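Side-chain contacts in Aureochrome1-like protein (Ochromonas danica, PDB 6I20), which binds flavin mononucleotide in a LOV domain of PAS fold and probably serves as a blue-light sensor: residues A[41-46]-A[54-59]; A[35-40]-A[46-51]. All coordinates share one frame; numbering follows the deposited sequence. Where two conformers were deposited one is given.

Contact 1 of 2, residues A[41-46]-A[54-59]; sequences TGYALS and RFLQGP. With FMN (flavin mononucleotide), chain E.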
loop_
_atom_site.group_PDB
_atom_site.type_symbol
_atom_site.label_atom_id
_atom_site.label_comp_id
_atom_site.label_asym_id
_atom_site.label_seq_id
_atom_site.Cartn_x
_atom_site.Cartn_y
_atom_site.Cartn_z
ATOM N N THR A 41 1.753 9.528 5.926
ATOM C CA THR A 41 3.168 9.216 5.873
ATOM C C THR A 41 4.086 10.416 6.038
ATOM O O THR A 41 5.294 10.215 6.340
ATOM C CB THR A 41 3.520 8.510 4.558
ATOM O OG1 THR A 41 3.376 9.425 3.457
ATOM C CG2 THR A 41 2.727 7.254 4.359
ATOM N N GLY A 42 3.584 11.635 5.862
ATOM C CA GLY A 42 4.417 12.838 5.930
ATOM C C GLY A 42 5.206 13.208 4.688
ATOM O O GLY A 42 5.930 14.209 4.705
ATOM N N TYR A 43 5.094 12.432 3.604
ATOM C CA TYR A 43 5.813 12.703 2.374
ATOM C C TYR A 43 5.012 13.604 1.464
ATOM O O TYR A 43 3.772 13.521 1.463
ATOM C CB TYR A 43 6.161 11.399 1.631
ATOM C CG TYR A 43 7.224 10.578 2.327
ATOM C CD1 TYR A 43 8.564 10.787 2.060
ATOM C CD2 TYR A 43 6.904 9.622 3.286
ATOM C CE1 TYR A 43 9.540 10.056 2.714
ATOM C CE2 TYR A 43 7.877 8.888 3.928
ATOM C CZ TYR A 43 9.201 9.123 3.652
ATOM O OH TYR A 43 10.176 8.415 4.295
ATOM N N ALA A 44 5.675 14.460 0.703
ATOM C CA ALA A 44 5.067 15.216 -0.371
ATOM C C ALA A 44 4.836 14.302 -1.559
ATOM O O ALA A 44 5.538 13.312 -1.792
ATOM C CB ALA A 44 5.932 16.398 -0.769
ATOM N N LEU A 45 3.847 14.649 -2.380
ATOM C CA LEU A 45 3.554 13.842 -3.572
ATOM C C LEU A 45 4.801 13.668 -4.471
ATOM O O LEU A 45 5.067 12.574 -4.988
ATOM C CB LEU A 45 2.421 14.483 -4.402
ATOM C CG LEU A 45 1.936 13.665 -5.593
ATOM C CD1 LEU A 45 1.396 12.287 -5.192
ATOM C CD2 LEU A 45 0.854 14.456 -6.319
ATOM N N SER A 46 5.572 14.741 -4.599
ATOM C CA SER A 46 6.790 14.746 -5.408
ATOM C C SER A 46 7.889 13.853 -4.842
ATOM O O SER A 46 8.867 13.606 -5.564
ATOM C CB SER A 46 7.288 16.188 -5.510
ATOM O OG SER A 46 7.435 16.714 -4.207
ATOM N N ARG A 54 8.281 0.478 -0.505
ATOM C CA ARG A 54 9.104 -0.062 0.548
ATOM C C ARG A 54 9.809 1.014 1.350
ATOM O O ARG A 54 10.380 0.704 2.400
ATOM C CB ARG A 54 10.111 -1.073 0.015
ATOM C CG ARG A 54 11.300 -0.468 -0.681
ATOM C CD ARG A 54 12.344 -1.508 -1.054
ATOM N NE ARG A 54 11.905 -2.426 -2.077
ATOM C CZ ARG A 54 11.921 -2.169 -3.379
ATOM N NH1 ARG A 54 12.386 -1.027 -3.862
ATOM N NH2 ARG A 54 11.454 -3.082 -4.226
ATOM N N PHE A 55 9.865 2.254 0.872
ATOM C CA PHE A 55 10.428 3.341 1.678
ATOM C C PHE A 55 9.766 3.557 3.034
ATOM O O PHE A 55 10.303 4.220 3.919
ATOM C CB PHE A 55 10.538 4.683 0.900
ATOM C CG PHE A 55 9.205 5.297 0.524
ATOM C CD1 PHE A 55 8.473 6.023 1.448
ATOM C CD2 PHE A 55 8.690 5.152 -0.757
ATOM C CE1 PHE A 55 7.260 6.572 1.094
ATOM C CE2 PHE A 55 7.457 5.686 -1.096
ATOM C CZ PHE A 55 6.729 6.370 -0.165
ATOM N N LEU A 56 8.567 2.995 3.173
ATOM C CA LEU A 56 7.848 3.018 4.470
ATOM C C LEU A 56 8.351 2.017 5.483
ATOM O O LEU A 56 7.966 2.061 6.642
ATOM C CB LEU A 56 6.349 2.851 4.247
ATOM C CG LEU A 56 5.659 3.946 3.470
ATOM C CD1 LEU A 56 4.178 3.605 3.309
ATOM C CD2 LEU A 56 5.799 5.311 4.133
ATOM N N GLN A 57 9.238 1.112 5.055
ATOM C CA GLN A 57 9.699 0.047 5.952
ATOM C C GLN A 57 11.009 0.435 6.631
ATOM O O GLN A 57 11.756 1.256 6.112
ATOM C CB GLN A 57 9.879 -1.232 5.152
ATOM C CG GLN A 57 8.571 -1.711 4.499
ATOM C CD GLN A 57 8.772 -2.712 3.391
ATOM O OE1 GLN A 57 9.873 -3.276 3.206
ATOM N NE2 GLN A 57 7.684 -2.981 2.630
ATOM N N GLY A 58 11.273 -0.181 7.763
ATOM C CA GLY A 58 12.483 0.123 8.526
ATOM C C GLY A 58 12.867 -1.025 9.408
ATOM O O GLY A 58 12.345 -2.141 9.284
ATOM N N PRO A 59 13.805 -0.790 10.325
ATOM C CA PRO A 59 14.407 -1.890 11.085
ATOM C C PRO A 59 13.450 -2.714 11.915
ATOM O O PRO A 59 13.715 -3.884 12.129
ATOM C CB PRO A 59 15.404 -1.175 11.999
ATOM C CG PRO A 59 15.715 0.040 11.299
ATOM C CD PRO A 59 14.517 0.490 10.544
HETATM N N1 FMN E . 4.737 -1.738 1.786
HETATM C C2 FMN E . 4.616 -1.091 2.966
HETATM O O2 FMN E . 5.437 -1.359 3.873
HETATM N N3 FMN E . 3.666 -0.154 3.207
HETATM C C4 FMN E . 2.733 0.187 2.268
HETATM O O4 FMN E . 1.823 1.010 2.555
HETATM C C4A FMN E . 2.836 -0.441 0.994
HETATM N N5 FMN E . 1.945 -0.125 0.000
HETATM C C5A FMN E . 2.031 -0.814 -1.164
HETATM C C6 FMN E . 1.120 -0.538 -2.207
HETATM C C7 FMN E . 1.161 -1.196 -3.391
HETATM C C7M FMN E . 0.126 -0.892 -4.498
HETATM C C8 FMN E . 2.154 -2.207 -3.630
HETATM C C8M FMN E . 2.201 -2.951 -4.925
HETATM C C9 FMN E . 3.055 -2.493 -2.633
HETATM C C9A FMN E . 3.017 -1.854 -1.402
HETATM N N10 FMN E . 3.987 -2.108 -0.399
HETATM C C10 FMN E . 3.857 -1.463 0.797
HETATM C "C1'" FMN E . 4.943 -3.200 -0.532
HETATM C "C2'" FMN E . 6.284 -2.845 -1.183
HETATM O "O2'" FMN E . 6.047 -1.871 -2.210
HETATM C "C3'" FMN E . 6.888 -4.094 -1.805
HETATM O "O3'" FMN E . 5.978 -4.723 -2.724
HETATM C "C4'" FMN E . 7.363 -5.132 -0.813
HETATM O "O4'" FMN E . 8.240 -4.482 0.123
HETATM C "C5'" FMN E . 8.169 -6.261 -1.539
HETATM O "O5'" FMN E . 8.992 -5.692 -2.611
HETATM P P FMN E . 10.304 -6.526 -3.039
HETATM O O1P FMN E . 10.997 -5.711 -4.060
HETATM O O2P FMN E . 11.092 -6.721 -1.811
HETATM O O3P FMN E . 9.732 -7.832 -3.576
HETATM O O HOH W 1 9.601 6.277 5.680
#
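T41 and L56 bring their CA atoms nearest each other across this contact, 7.9 Å apart, where the end of helix 35-41 faces the short 3-10 turn 54-56. G42, with positive phi (82°), ends the helix and turns the chain so that Y43 reaches the same turn. The two rings form a T-shaped pair: F55 directs its CE1-CD1 edge over one face of Y43, off-centre toward the rim, with planes at 67° and centroids 4.9 Å apart. F55 CG sits between its backbone N and carbonyl carbon (chi1 66°), which swings F55 CE1 to 3.7 Å from Y43 CE2. Beside the pair, L56 CD2 meets T41 CG2 at 3.6 Å, while L56 CD1 is 3.6 Å from FMN O4. A water in the plane of the tyrosine ring accepts from Y43 OH (2.6 Å) and donates to F55 O (2.8 Å). Were Y43 replaced by an alanine, the F55 edge would probably lose its aromatic face and the water its phenol donor. On the flavin side, R54 NH2 donates to FMN O1P at 2.7 Å and Q57 NE2 to FMN O2 and O4'. Segment 54-59 thus joins polar grips on the cofactor to a greasy, water-bridged back.

Contact 2 of 2, residues A[35-40]-A[46-51]; sequences QGFLTL and SEVLGR. With EDO (1,2-ethanediol), chain G.
V48 meets helix 35-41 through both of its methyls, each taking a different partner, a compact example of how one branched residue can join two neighbours. The apolar contacts come first. V48 CG1 approaches the rim of the F37 ring near its plane, 4.1 Å from F37 CE2, so the phenyl presents its edge and not a face. V48 CG2 lies 4.0 Å from L38 CD2. The valine torsion (chi1 -51°) accounts for this division, setting CG1 opposite the carbonyl carbon and CG2 between the backbone N and that carbon. F37 reaches inward because its CG stands opposite the backbone N (chi1 178°), which carries the ring away from the helix toward V48, C53 and L56; the side chain of F37 is about 5 Å from the bound FMN. No hydrogen bond links the two segments.

In the PAS fold, short helices and loops lie over an antiparallel sheet and hold the cofactor between them; here helix 35-41 and helix 45-48 belong to that helical layer. F37 and L40 touch Q116 of strand 109-119, while V48 also packs on A33 of strand 30-33.

The polar interactions stay within each segment or lead elsewhere. On the helix, Q35 NE2 donates to T39 OG1 at 3.1 Å, with the hydroxyl close to the amide plane and an N-H...O angle of 161°. A 1,2-ethanediol molecule, probably from the crystallisation liquor, sits by the same hydroxyl, but its weak bond there is doubtful. Beyond V48 the chain makes a type II turn, closed by R51 N to V48 O at 3.1 Å, with G50 at positive phi. E47 forms a salt bridge with K88.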
loop_
_atom_site.group_PDB
_atom_site.type_symbol
_atom_site.label_atom_id
_atom_site.label_comp_id
_atom_site.label_asym_id
_atom_site.label_seq_id
_atom_site.Cartn_x
_atom_site.Cartn_y
_atom_site.Cartn_z
ATOM N N GLN A 35 -4.164 12.121 -1.176
ATOM C CA GLN A 35 -3.866 13.065 -0.124
ATOM C C GLN A 35 -3.760 12.419 1.236
ATOM O O GLN A 35 -2.898 12.769 2.018
ATOM C CB GLN A 35 -4.894 14.225 -0.098
ATOM C CG GLN A 35 -4.588 15.254 0.990
ATOM C CD GLN A 35 -3.267 15.947 0.771
ATOM O OE1 GLN A 35 -3.102 16.603 -0.268
ATOM N NE2 GLN A 35 -2.296 15.776 1.707
ATOM N N GLY A 36 -4.634 11.466 1.511
ATOM C CA GLY A 36 -4.625 10.779 2.792
ATOM C C GLY A 36 -3.318 10.043 3.020
ATOM O O GLY A 36 -2.807 10.027 4.139
ATOM N N PHE A 37 -2.816 9.387 1.983
ATOM C CA PHE A 37 -1.512 8.707 2.071
ATOM C C PHE A 37 -0.402 9.698 2.399
ATOM O O PHE A 37 0.472 9.441 3.245
ATOM C CB PHE A 37 -1.191 7.986 0.780
ATOM C CG PHE A 37 0.143 7.295 0.759
ATOM C CD1 PHE A 37 0.277 6.001 1.240
ATOM C CD2 PHE A 37 1.250 7.921 0.230
ATOM C CE1 PHE A 37 1.497 5.351 1.219
ATOM C CE2 PHE A 37 2.472 7.258 0.211
ATOM C CZ PHE A 37 2.599 5.984 0.685
ATOM N N LEU A 38 -0.427 10.844 1.755
ATOM C CA LEU A 38 0.586 11.880 1.995
ATOM C C LEU A 38 0.518 12.358 3.428
ATOM O O LEU A 38 1.548 12.553 4.077
ATOM C CB LEU A 38 0.441 13.030 1.009
ATOM C CG LEU A 38 0.451 12.671 -0.465
ATOM C CD1 LEU A 38 0.192 13.910 -1.299
ATOM C CD2 LEU A 38 1.716 11.943 -0.893
ATOM N N THR A 39 -0.685 12.611 3.936
ATOM C CA THR A 39 -0.838 13.086 5.296
ATOM C C THR A 39 -0.417 12.036 6.318
ATOM O O THR A 39 0.287 12.369 7.287
ATOM C CB THR A 39 -2.258 13.539 5.547
ATOM O OG1 THR A 39 -2.525 14.588 4.608
ATOM C CG2 THR A 39 -2.436 14.055 6.972
ATOM N N LEU A 40 -0.789 10.795 6.069
ATOM C CA LEU A 40 -0.432 9.676 6.963
ATOM C C LEU A 40 1.080 9.531 7.069
ATOM O O LEU A 40 1.610 9.364 8.154
ATOM C CB LEU A 40 -1.028 8.373 6.430
ATOM C CG LEU A 40 -0.549 7.072 7.072
ATOM C CD1 LEU A 40 -0.980 7.051 8.536
ATOM C CD2 LEU A 40 -1.119 5.891 6.282
ATOM N N SER A 46 5.572 14.741 -4.599
ATOM C CA SER A 46 6.790 14.746 -5.408
ATOM C C SER A 46 7.889 13.853 -4.842
ATOM O O SER A 46 8.867 13.606 -5.564
ATOM C CB SER A 46 7.288 16.188 -5.510
ATOM O OG SER A 46 7.435 16.714 -4.207
ATOM N N GLU A 47 7.759 13.376 -3.612
ATOM C CA GLU A 47 8.706 12.464 -2.996
ATOM C C GLU A 47 8.274 11.015 -3.094
ATOM O O GLU A 47 9.025 10.122 -2.720
ATOM C CB GLU A 47 8.898 12.826 -1.509
ATOM C CG GLU A 47 9.533 14.169 -1.318
ATOM C CD GLU A 47 9.652 14.571 0.118
ATOM O OE1 GLU A 47 8.646 14.573 0.856
ATOM O OE2 GLU A 47 10.783 14.888 0.542
ATOM N N VAL A 48 7.029 10.766 -3.522
ATOM C CA VAL A 48 6.496 9.394 -3.553
ATOM C C VAL A 48 6.287 8.849 -4.960
ATOM O O VAL A 48 6.526 7.673 -5.224
ATOM C CB VAL A 48 5.291 9.221 -2.669
ATOM C CG1 VAL A 48 5.469 9.718 -1.260
ATOM C CG2 VAL A 48 4.077 9.765 -3.259
ATOM N N LEU A 49 5.811 9.686 -5.891
ATOM C CA LEU A 49 5.627 9.201 -7.247
ATOM C C LEU A 49 6.962 8.730 -7.810
ATOM O O LEU A 49 8.002 9.372 -7.584
ATOM C CB LEU A 49 5.038 10.250 -8.150
ATOM C CG LEU A 49 3.637 10.750 -7.792
ATOM C CD1 LEU A 49 3.281 11.875 -8.732
ATOM C CD2 LEU A 49 2.593 9.651 -7.789
ATOM N N GLY A 50 6.944 7.597 -8.513
ATOM C CA GLY A 50 8.177 7.033 -9.096
ATOM C C GLY A 50 9.000 6.182 -8.157
ATOM O O GLY A 50 10.072 5.699 -8.554
ATOM N N ARG A 51 8.520 6.000 -6.926
ATOM C CA ARG A 51 9.193 5.215 -5.905
ATOM C C ARG A 51 8.381 3.974 -5.542
ATOM O O ARG A 51 7.156 4.013 -5.529
ATOM C CB ARG A 51 9.385 6.066 -4.634
ATOM C CG ARG A 51 10.166 7.354 -4.896
ATOM C CD ARG A 51 11.650 7.052 -5.042
ATOM N NE ARG A 51 12.141 6.154 -4.013
ATOM C CZ ARG A 51 12.512 6.490 -2.770
ATOM N NH1 ARG A 51 12.862 5.550 -1.960
ATOM N NH2 ARG A 51 12.569 7.752 -2.352
HETATM C C1 EDO G . -4.950 16.201 4.802
HETATM O O1 EDO G . -5.853 17.315 4.763
HETATM C C2 EDO G . -5.654 14.990 5.399
HETATM O O2 EDO G . -5.671 13.879 4.492
#

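Contacts 1 and 2 interleave: 35-40 comes first, then 41-46, 46-51 and 54-59, so the segments of the two contacts alternate along the chain, and they share S46. Their centres lie about 7 Å apart, on the same side of the chain's centre, and both draw on helix 45-48 within the PAS domain. They touch directly, V48 CG1 of contact 2 lying 3.4 Å from Y43 CB and 3.7 Å from F55 CZ of contact 1, while L38 packs beside Y43 and L45. V48 is therefore a common neighbour that makes the two contacts one continuous apolar patch. That patch runs from helix 35-41 to segment 54-59, whose R54 and Q57 bind the flavin, so packing and cofactor binding share one stretch of chain.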